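Local coordinates for methyltransferase (Streptococcus mutans, PDB 2B78), which probably uses S-adenosylmethionine to transfer methyl groups, with RNA as the likely target, although its exact substrate is not established, at residues D113-F118 / Y183-N188; A224-A229 / I288-P293; A249-H254 / H265-M270. All blocks are in the same frame, centred on the assembly; numbering follows the deposited sequence.

Contacts 1 and 2 are buried, contact 3 at the border of the fold only partly so. Contacts 2 and 3 each pack a helix on a strand of the same seven-stranded sheet, strand 286-291 in its interior and strand 265-269 at one edge. Contact 1 instead joins two beta hairpins outside that sheet. Its chemistry is apolar, a leucine methyl over a tyrosine face with a valine beside it; contact 2 sets a ring beside an isoleucine and a carboxylate; contact 3 has one leucine reaching a serine methylene and a second leucine. Strand 181-185 ties contact 1 to the others: Tyr183 packs on helix 225-232, and the backbone O of Asn184 is hydrogen-bonded to His254 NE2.

Contact 1 of 3, residues D113-F118 / Y183-N188; sequences DCYGDF and YNVFLN
The ring of Tyr115 meets Val185 and Leu187, and Leu187 also reaches Phe118; all four residues are buried, and no hydrogen bond passes between 113-118 and 183-188. The CH-pi contact comes from Leu187, whose methyl CD2 sits over one face of the Tyr115 ring, 3.9 Å from its centroid and 23° off the normal. The methyl is displaced toward the CG-CD2 side, with CD2 of Tyr115 3.7 Å from CD2 of Leu187. The other branch of the same leucine does separate work: Leu187 CD1 lies 3.7 Å from Phe118 CB, so the fork bridges the two residues while the phenyl ring of Phe118 leads off to pack on Ala170.

The remaining apolar contact is made by Val185. Its CG2 approaches Tyr115 CD1 obliquely at 3.9 Å, and its CG1 lies 4.0 Å from CE1. With CG anti to its own carbonyl carbon (chi1 -81°), Tyr115 projects its ring from the strand end, so that Leu187 and Val185 both meet it from one side of its plane, Val185 lower down. Phe174 touches both Tyr115 and Val185. The polar end is held separately, Tyr115 OH being hydrogen-bonded to Thr193 OG1, which fixes the far end of the ring.

Backbone bonds set the platform. Tyr115 N gives a bond of 2.7 Å to Phe118 O, and Phe118 N returns one of 3.2 Å to Tyr115 O. Between them Gly116 has the positive phi of a type II' turn.

This is a two-residue beta hairpin, joining strands 110-115 and 118-123, packed by its turn-flanking residues against the end of a second hairpin, 174-178 with 181-185. The second hairpin comes before strand 215-219 of the seven-stranded Rossmann-like sheet, consistent with an RlmI-like methyltransferase.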
loop_
_atom_site.group_PDB
_atom_site.type_symbol
_atom_site.label_atom_id
_atom_site.label_comp_id
_atom_site.label_asym_id
_atom_site.label_seq_id
_atom_site.Cartn_x
_atom_site.Cartn_y
_atom_site.Cartn_z
ATOM N N ASP A 113 0.553 -6.969 -9.049
ATOM C CA ASP A 113 -0.384 -5.936 -9.454
ATOM C C ASP A 113 -0.535 -5.947 -10.962
ATOM O O ASP A 113 0.364 -6.371 -11.689
ATOM C CB ASP A 113 0.114 -4.550 -9.023
ATOM C CG ASP A 113 0.217 -4.404 -7.517
ATOM O OD1 ASP A 113 -0.791 -4.668 -6.828
ATOM O OD2 ASP A 113 1.298 -4.010 -7.023
ATOM N N CYS A 114 -1.687 -5.505 -11.440
ATOM C CA CYS A 114 -1.862 -5.421 -12.866
ATOM C C CYS A 114 -1.998 -3.937 -13.160
ATOM O O CYS A 114 -2.704 -3.204 -12.451
ATOM C CB CYS A 114 -3.092 -6.206 -13.324
ATOM S SG CYS A 114 -4.671 -5.423 -13.030
ATOM N N TYR A 115 -1.271 -3.494 -14.178
ATOM C CA TYR A 115 -1.280 -2.110 -14.615
ATOM C C TYR A 115 -1.603 -2.127 -16.095
ATOM O O TYR A 115 -0.704 -2.161 -16.930
ATOM C CB TYR A 115 0.097 -1.477 -14.399
ATOM C CG TYR A 115 0.372 -1.002 -12.989
ATOM C CD1 TYR A 115 0.103 0.320 -12.614
ATOM C CD2 TYR A 115 0.917 -1.860 -12.033
ATOM C CE1 TYR A 115 0.380 0.778 -11.312
ATOM C CE2 TYR A 115 1.189 -1.413 -10.733
ATOM C CZ TYR A 115 0.922 -0.093 -10.388
ATOM O OH TYR A 115 1.237 0.358 -9.123
ATOM N N GLY A 116 -2.889 -2.109 -16.428
ATOM C CA GLY A 116 -3.260 -2.140 -17.830
ATOM C C GLY A 116 -2.947 -3.494 -18.438
ATOM O O GLY A 116 -3.455 -4.521 -17.982
ATOM N N ASP A 117 -2.094 -3.502 -19.458
ATOM C CA ASP A 117 -1.723 -4.745 -20.131
ATOM C C ASP A 117 -0.490 -5.434 -19.552
ATOM O O ASP A 117 -0.080 -6.487 -20.039
ATOM C CB ASP A 117 -1.487 -4.481 -21.616
ATOM C CG ASP A 117 -2.747 -4.053 -22.339
ATOM O OD1 ASP A 117 -3.763 -4.779 -22.251
ATOM O OD2 ASP A 117 -2.718 -2.993 -22.997
ATOM N N PHE A 118 0.089 -4.850 -18.511
ATOM C CA PHE A 118 1.285 -5.403 -17.888
ATOM C C PHE A 118 1.079 -5.739 -16.414
ATOM O O PHE A 118 0.209 -5.173 -15.749
ATOM C CB PHE A 118 2.436 -4.403 -18.035
ATOM C CG PHE A 118 2.817 -4.133 -19.464
ATOM C CD1 PHE A 118 3.761 -4.926 -20.109
ATOM C CD2 PHE A 118 2.201 -3.106 -20.178
ATOM C CE1 PHE A 118 4.084 -4.701 -21.449
ATOM C CE2 PHE A 118 2.518 -2.876 -21.515
ATOM C CZ PHE A 118 3.461 -3.677 -22.148
ATOM N N TYR A 183 -4.225 8.213 -14.808
ATOM C CA TYR A 183 -3.061 8.410 -13.956
ATOM C C TYR A 183 -1.836 7.902 -14.718
ATOM O O TYR A 183 -1.892 6.858 -15.370
ATOM C CB TYR A 183 -3.193 7.607 -12.659
ATOM C CG TYR A 183 -4.275 8.101 -11.729
ATOM C CD1 TYR A 183 -4.059 9.200 -10.904
ATOM C CD2 TYR A 183 -5.514 7.475 -11.687
ATOM C CE1 TYR A 183 -5.061 9.672 -10.047
ATOM C CE2 TYR A 183 -6.522 7.936 -10.838
ATOM C CZ TYR A 183 -6.283 9.036 -10.022
ATOM O OH TYR A 183 -7.270 9.482 -9.173
ATOM N N ASN A 184 -0.743 8.647 -14.619
ATOM C CA ASN A 184 0.516 8.313 -15.276
ATOM C C ASN A 184 1.362 7.424 -14.358
ATOM O O ASN A 184 1.650 7.783 -13.213
ATOM C CB ASN A 184 1.270 9.609 -15.625
ATOM C CG ASN A 184 2.660 9.355 -16.194
ATOM O OD1 ASN A 184 3.648 9.274 -15.457
ATOM N ND2 ASN A 184 2.745 9.226 -17.511
ATOM N N VAL A 185 1.748 6.255 -14.865
ATOM C CA VAL A 185 2.550 5.316 -14.091
ATOM C C VAL A 185 3.785 4.846 -14.852
ATOM O O VAL A 185 3.923 5.075 -16.063
ATOM C CB VAL A 185 1.720 4.067 -13.665
ATOM C CG1 VAL A 185 0.494 4.502 -12.856
ATOM C CG2 VAL A 185 1.293 3.270 -14.887
ATOM N N PHE A 186 4.675 4.181 -14.127
ATOM C CA PHE A 186 5.918 3.663 -14.686
ATOM C C PHE A 186 6.242 2.378 -13.928
ATOM O O PHE A 186 6.101 2.330 -12.707
ATOM C CB PHE A 186 7.033 4.720 -14.552
ATOM C CG PHE A 186 7.045 5.462 -13.231
ATOM C CD1 PHE A 186 7.814 5.004 -12.158
ATOM C CD2 PHE A 186 6.307 6.628 -13.071
ATOM C CE1 PHE A 186 7.846 5.705 -10.944
ATOM C CE2 PHE A 186 6.327 7.338 -11.863
ATOM C CZ PHE A 186 7.098 6.877 -10.800
ATOM N N LEU A 187 6.674 1.341 -14.647
ATOM C CA LEU A 187 6.936 0.046 -14.029
ATOM C C LEU A 187 8.379 -0.376 -13.838
ATOM O O LEU A 187 8.634 -1.392 -13.184
ATOM C CB LEU A 187 6.223 -1.061 -14.818
ATOM C CG LEU A 187 4.701 -1.021 -14.857
ATOM C CD1 LEU A 187 4.188 -2.275 -15.553
ATOM C CD2 LEU A 187 4.158 -0.928 -13.433
ATOM N N ASN A 188 9.329 0.378 -14.381
ATOM C CA ASN A 188 10.715 -0.039 -14.235
ATOM C C ASN A 188 11.655 1.072 -13.776
ATOM O O ASN A 188 12.810 1.146 -14.200
ATOM C CB ASN A 188 11.191 -0.652 -15.552
ATOM C CG ASN A 188 12.440 -1.485 -15.384
ATOM O OD1 ASN A 188 12.568 -2.238 -14.416
ATOM N ND2 ASN A 188 13.369 -1.363 -16.328
#

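Contact 2 of 3, residues A224-A229 / I288-P293; sequences AAFSVA and IIIIDP
The carboxylate of Asp292, which borders the Phe226 ring, is gripped at both oxygens: OD2 is hydrogen-bonded to Gln199 NE2 and OD1 to Ser330 OG. These two partners should fix its rotation. OD2 also lies at the edge of the phenyl ring, near its plane, 3.8 Å from Phe226 CE2, where the weakly positive rim of the aromatic would suit an oxygen. Ring and carboxylate planes are turned 71° apart. CG of Asp292 stands opposite the backbone N (chi1 -175°), which brings the group to the helix side of the chain.

Asp292 and Pro293 follow directly on strand 286-291 of the Rossmann-like sheet and open the Asp-Pro-Pro sequence known as motif IV in methyltransferases. Asp242 and Val272, both seen to bind S-adenosyl-L-homocysteine, have side chains about 9 Å from that of Asp292.

Two residues earlier, on the strand itself, Ile290 supplies the apolar half of the contact. Its CG2 meets Phe226 CD2 obliquely at 3.8 Å, and the tip of its longer branch, CD1, rests 3.9 Å from Phe226 CB. Two branches of one isoleucine thus follow the phenylalanine from its root to its rim. Phe226, in the first turn of helix 225-232, also packs on Val202, Arg203 and Leu206 of helix 200-210, while Asn218 of strand 215-219 touches both Phe226 and Ile290.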
loop_
_atom_site.group_PDB
_atom_site.type_symbol
_atom_site.label_atom_id
_atom_site.label_comp_id
_atom_site.label_asym_id
_atom_site.label_seq_id
_atom_site.Cartn_x
_atom_site.Cartn_y
_atom_site.Cartn_z
ATOM N N ALA A 224 1.187 13.637 -6.557
ATOM C CA ALA A 224 -0.046 14.410 -6.437
ATOM C C ALA A 224 -1.301 13.701 -6.939
ATOM O O ALA A 224 -2.218 14.352 -7.446
ATOM C CB ALA A 224 0.117 15.740 -7.161
ATOM N N ALA A 225 -1.354 12.376 -6.805
ATOM C CA ALA A 225 -2.542 11.656 -7.257
ATOM C C ALA A 225 -3.805 12.118 -6.504
ATOM O O ALA A 225 -4.897 12.124 -7.079
ATOM C CB ALA A 225 -2.345 10.150 -7.091
ATOM N N PHE A 226 -3.677 12.490 -5.228
ATOM C CA PHE A 226 -4.847 12.968 -4.462
ATOM C C PHE A 226 -5.296 14.327 -4.988
ATOM O O PHE A 226 -6.487 14.650 -4.990
ATOM C CB PHE A 226 -4.529 13.134 -2.969
ATOM C CG PHE A 226 -4.482 11.855 -2.186
ATOM C CD1 PHE A 226 -5.529 10.940 -2.232
ATOM C CD2 PHE A 226 -3.395 11.591 -1.351
ATOM C CE1 PHE A 226 -5.496 9.782 -1.453
ATOM C CE2 PHE A 226 -3.352 10.443 -0.569
ATOM C CZ PHE A 226 -4.406 9.533 -0.618
ATOM N N SER A 227 -4.330 15.134 -5.420
ATOM C CA SER A 227 -4.626 16.461 -5.930
ATOM C C SER A 227 -5.398 16.405 -7.242
ATOM O O SER A 227 -6.368 17.151 -7.435
ATOM C CB SER A 227 -3.326 17.241 -6.116
ATOM O OG SER A 227 -2.663 17.366 -4.873
ATOM N N VAL A 228 -4.982 15.516 -8.142
ATOM C CA VAL A 228 -5.670 15.372 -9.417
ATOM C C VAL A 228 -7.091 14.845 -9.180
ATOM O O VAL A 228 -8.038 15.280 -9.835
ATOM C CB VAL A 228 -4.877 14.430 -10.386
ATOM C CG1 VAL A 228 -4.918 12.994 -9.895
ATOM C CG2 VAL A 228 -5.439 14.533 -11.794
ATOM N N ALA A 229 -7.239 13.931 -8.224
ATOM C CA ALA A 229 -8.549 13.365 -7.884
ATOM C C ALA A 229 -9.469 14.487 -7.396
ATOM O O ALA A 229 -10.616 14.633 -7.848
ATOM C CB ALA A 229 -8.391 12.298 -6.785
ATOM N N ILE A 288 -9.075 21.908 3.322
ATOM C CA ILE A 288 -8.811 20.491 3.477
ATOM C C ILE A 288 -7.311 20.237 3.385
ATOM O O ILE A 288 -6.663 20.711 2.459
ATOM C CB ILE A 288 -9.520 19.702 2.351
ATOM C CG1 ILE A 288 -11.024 19.986 2.391
ATOM C CG2 ILE A 288 -9.245 18.206 2.489
ATOM C CD1 ILE A 288 -11.789 19.407 1.194
ATOM N N ILE A 289 -6.769 19.498 4.350
ATOM C CA ILE A 289 -5.347 19.167 4.357
ATOM C C ILE A 289 -5.195 17.653 4.359
ATOM O O ILE A 289 -5.728 16.958 5.228
ATOM C CB ILE A 289 -4.621 19.759 5.593
ATOM C CG1 ILE A 289 -4.688 21.291 5.550
ATOM C CG2 ILE A 289 -3.159 19.322 5.598
ATOM C CD1 ILE A 289 -4.069 21.960 6.760
ATOM N N ILE A 290 -4.494 17.140 3.355
ATOM C CA ILE A 290 -4.275 15.708 3.254
ATOM C C ILE A 290 -2.852 15.465 3.708
ATOM O O ILE A 290 -1.934 16.149 3.264
ATOM C CB ILE A 290 -4.450 15.225 1.806
ATOM C CG1 ILE A 290 -5.882 15.528 1.342
ATOM C CG2 ILE A 290 -4.119 13.738 1.713
ATOM C CD1 ILE A 290 -6.158 15.222 -0.122
ATOM N N ILE A 291 -2.679 14.509 4.610
ATOM C CA ILE A 291 -1.365 14.183 5.147
ATOM C C ILE A 291 -1.122 12.698 4.882
ATOM O O ILE A 291 -1.880 11.844 5.352
ATOM C CB ILE A 291 -1.337 14.480 6.662
ATOM C CG1 ILE A 291 -1.866 15.899 6.905
ATOM C CG2 ILE A 291 0.078 14.318 7.209
ATOM C CD1 ILE A 291 -2.010 16.277 8.365
ATOM N N ASP A 292 -0.067 12.388 4.134
ATOM C CA ASP A 292 0.222 11.001 3.797
ATOM C C ASP A 292 1.720 10.745 3.632
ATOM O O ASP A 292 2.203 10.511 2.524
ATOM C CB ASP A 292 -0.531 10.647 2.507
ATOM C CG ASP A 292 -0.401 9.187 2.126
ATOM O OD1 ASP A 292 -0.502 8.323 3.019
ATOM O OD2 ASP A 292 -0.215 8.909 0.919
ATOM N N PRO A 293 2.476 10.787 4.741
ATOM C CA PRO A 293 3.927 10.560 4.713
ATOM C C PRO A 293 4.278 9.160 4.212
ATOM O O PRO A 293 3.610 8.186 4.550
ATOM C CB PRO A 293 4.339 10.790 6.169
ATOM C CG PRO A 293 3.115 10.399 6.928
ATOM C CD PRO A 293 2.011 11.021 6.118
#

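Contact 3 of 3, residues A249-H254 / H265-M270; sequences ALSLAH and HQLVVM
Helix 247-257 passes over strand 265-269 with Ser251 and Leu267 facing each other, their CA atoms 7.8 Å apart, and no hydrogen bond crosses between the two segments. Leu267 does nearly all the reaching. Its CD1 presses on the methylene of Ser251, 3.6 Å from CB, and its CD2 lies 3.9 Å from the same carbon, so the leucine fork straddles it. The hydroxyl takes another course: Ser251 OG bonds to Ser247 O, one turn earlier in the helix, so that the serine presents its carbon to the strand.

Helix and strand belong to one beta-alpha-beta unit, strand 237-242, helix 247-257 and strand 265-269, the right-handed crossover of a Rossmann-like fold. Strand 265-269 is the outermost of its sheet on that side. Asp242 and Arg246, which bind S-adenosyl-L-homocysteine, have side chains about 7 and 8 Å from that of Ser251.

Leu252 joins from the exposed flank of the helix, its CD2 3.7 Å from CD1 of Leu267 as the two side chains pass at a slant. That one methyl of Leu267 therefore touches two consecutive helix residues, and Ser240 of the neighbouring strand also packs on Leu267.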
loop_
_atom_site.group_PDB
_atom_site.type_symbol
_atom_site.label_atom_id
_atom_site.label_comp_id
_atom_site.label_asym_id
_atom_site.label_seq_id
_atom_site.Cartn_x
_atom_site.Cartn_y
_atom_site.Cartn_z
ATOM N N ALA A 249 7.382 16.866 -12.657
ATOM C CA ALA A 249 6.983 16.244 -13.913
ATOM C C ALA A 249 5.972 15.109 -13.732
ATOM O O ALA A 249 5.013 14.995 -14.505
ATOM C CB ALA A 249 8.219 15.732 -14.650
ATOM N N LEU A 250 6.182 14.280 -12.713
ATOM C CA LEU A 250 5.299 13.139 -12.446
ATOM C C LEU A 250 3.910 13.566 -12.021
ATOM O O LEU A 250 2.942 12.837 -12.222
ATOM C CB LEU A 250 5.895 12.235 -11.367
ATOM C CG LEU A 250 7.262 11.625 -11.684
ATOM C CD1 LEU A 250 7.665 10.685 -10.568
ATOM C CD2 LEU A 250 7.191 10.880 -13.008
ATOM N N SER A 251 3.806 14.739 -11.409
ATOM C CA SER A 251 2.509 15.234 -10.986
ATOM C C SER A 251 1.797 15.856 -12.184
ATOM O O SER A 251 0.598 15.661 -12.381
ATOM C CB SER A 251 2.681 16.268 -9.864
ATOM O OG SER A 251 3.267 15.669 -8.724
ATOM N N LEU A 252 2.547 16.597 -12.991
ATOM C CA LEU A 252 2.000 17.252 -14.175
ATOM C C LEU A 252 1.381 16.244 -15.147
ATOM O O LEU A 252 0.374 16.531 -15.826
ATOM C CB LEU A 252 3.113 18.041 -14.890
ATOM C CG LEU A 252 3.715 19.238 -14.148
ATOM C CD1 LEU A 252 4.944 19.775 -14.896
ATOM C CD2 LEU A 252 2.655 20.321 -14.005
ATOM N N ALA A 253 1.988 15.061 -15.206
ATOM C CA ALA A 253 1.537 13.999 -16.094
ATOM C C ALA A 253 0.092 13.578 -15.858
ATOM O O ALA A 253 -0.614 13.267 -16.810
ATOM C CB ALA A 253 2.447 12.799 -15.970
ATOM N N HIS A 254 -0.339 13.548 -14.602
ATOM C CA HIS A 254 -1.719 13.165 -14.283
ATOM C C HIS A 254 -2.678 14.271 -14.720
ATOM O O HIS A 254 -3.720 14.012 -15.331
ATOM C CB HIS A 254 -1.886 12.959 -12.774
ATOM C CG HIS A 254 -1.054 11.853 -12.208
ATOM N ND1 HIS A 254 -0.504 11.911 -10.944
ATOM C CD2 HIS A 254 -0.711 10.646 -12.711
ATOM C CE1 HIS A 254 0.140 10.785 -10.694
ATOM N NE2 HIS A 254 0.028 10.000 -11.753
ATOM N N HIS A 265 -3.812 25.120 -9.617
ATOM C CA HIS A 265 -3.177 23.933 -9.084
ATOM C C HIS A 265 -1.686 24.210 -9.031
ATOM O O HIS A 265 -1.044 24.410 -10.061
ATOM C CB HIS A 265 -3.503 22.713 -9.956
ATOM C CG HIS A 265 -4.968 22.397 -10.003
ATOM N ND1 HIS A 265 -5.665 21.956 -8.898
ATOM C CD2 HIS A 265 -5.891 22.581 -10.981
ATOM C CE1 HIS A 265 -6.954 21.892 -9.187
ATOM N NE2 HIS A 265 -7.118 22.267 -10.445
ATOM N N GLN A 266 -1.155 24.248 -7.812
ATOM C CA GLN A 266 0.259 24.528 -7.573
ATOM C C GLN A 266 1.047 23.324 -7.089
ATOM O O GLN A 266 0.586 22.580 -6.218
ATOM C CB GLN A 266 0.404 25.637 -6.530
ATOM C CG GLN A 266 0.172 27.058 -7.042
ATOM C CD GLN A 266 -1.264 27.324 -7.458
ATOM O OE1 GLN A 266 -2.199 27.091 -6.693
ATOM N NE2 GLN A 266 -1.443 27.825 -8.678
ATOM N N LEU A 267 2.245 23.143 -7.642
ATOM C CA LEU A 267 3.120 22.052 -7.235
ATOM C C LEU A 267 4.329 22.700 -6.564
ATOM O O LEU A 267 5.015 23.535 -7.172
ATOM C CB LEU A 267 3.585 21.232 -8.440
ATOM C CG LEU A 267 2.548 20.637 -9.402
ATOM C CD1 LEU A 267 3.298 19.804 -10.417
ATOM C CD2 LEU A 267 1.521 19.789 -8.681
ATOM N N VAL A 268 4.578 22.314 -5.315
ATOM C CA VAL A 268 5.680 22.850 -4.532
ATOM C C VAL A 268 6.695 21.768 -4.181
ATOM O O VAL A 268 6.329 20.628 -3.912
ATOM C CB VAL A 268 5.146 23.460 -3.214
ATOM C CG1 VAL A 268 6.298 23.942 -2.347
ATOM C CG2 VAL A 268 4.182 24.600 -3.520
ATOM N N VAL A 269 7.976 22.114 -4.214
ATOM C CA VAL A 269 9.013 21.157 -3.835
ATOM C C VAL A 269 9.661 21.746 -2.601
ATOM O O VAL A 269 10.426 22.716 -2.687
ATOM C CB VAL A 269 10.094 20.974 -4.923
ATOM C CG1 VAL A 269 11.126 19.946 -4.455
ATOM C CG2 VAL A 269 9.448 20.503 -6.221
ATOM N N MET A 270 9.348 21.169 -1.446
ATOM C CA MET A 270 9.882 21.680 -0.201
ATOM C C MET A 270 9.681 20.678 0.925
ATOM O O MET A 270 8.805 19.809 0.850
ATOM C CB MET A 270 9.160 22.983 0.150
ATOM C CG MET A 270 9.773 23.765 1.288
ATOM S SD MET A 270 8.745 25.174 1.762
ATOM C CE MET A 270 8.655 26.061 0.250
#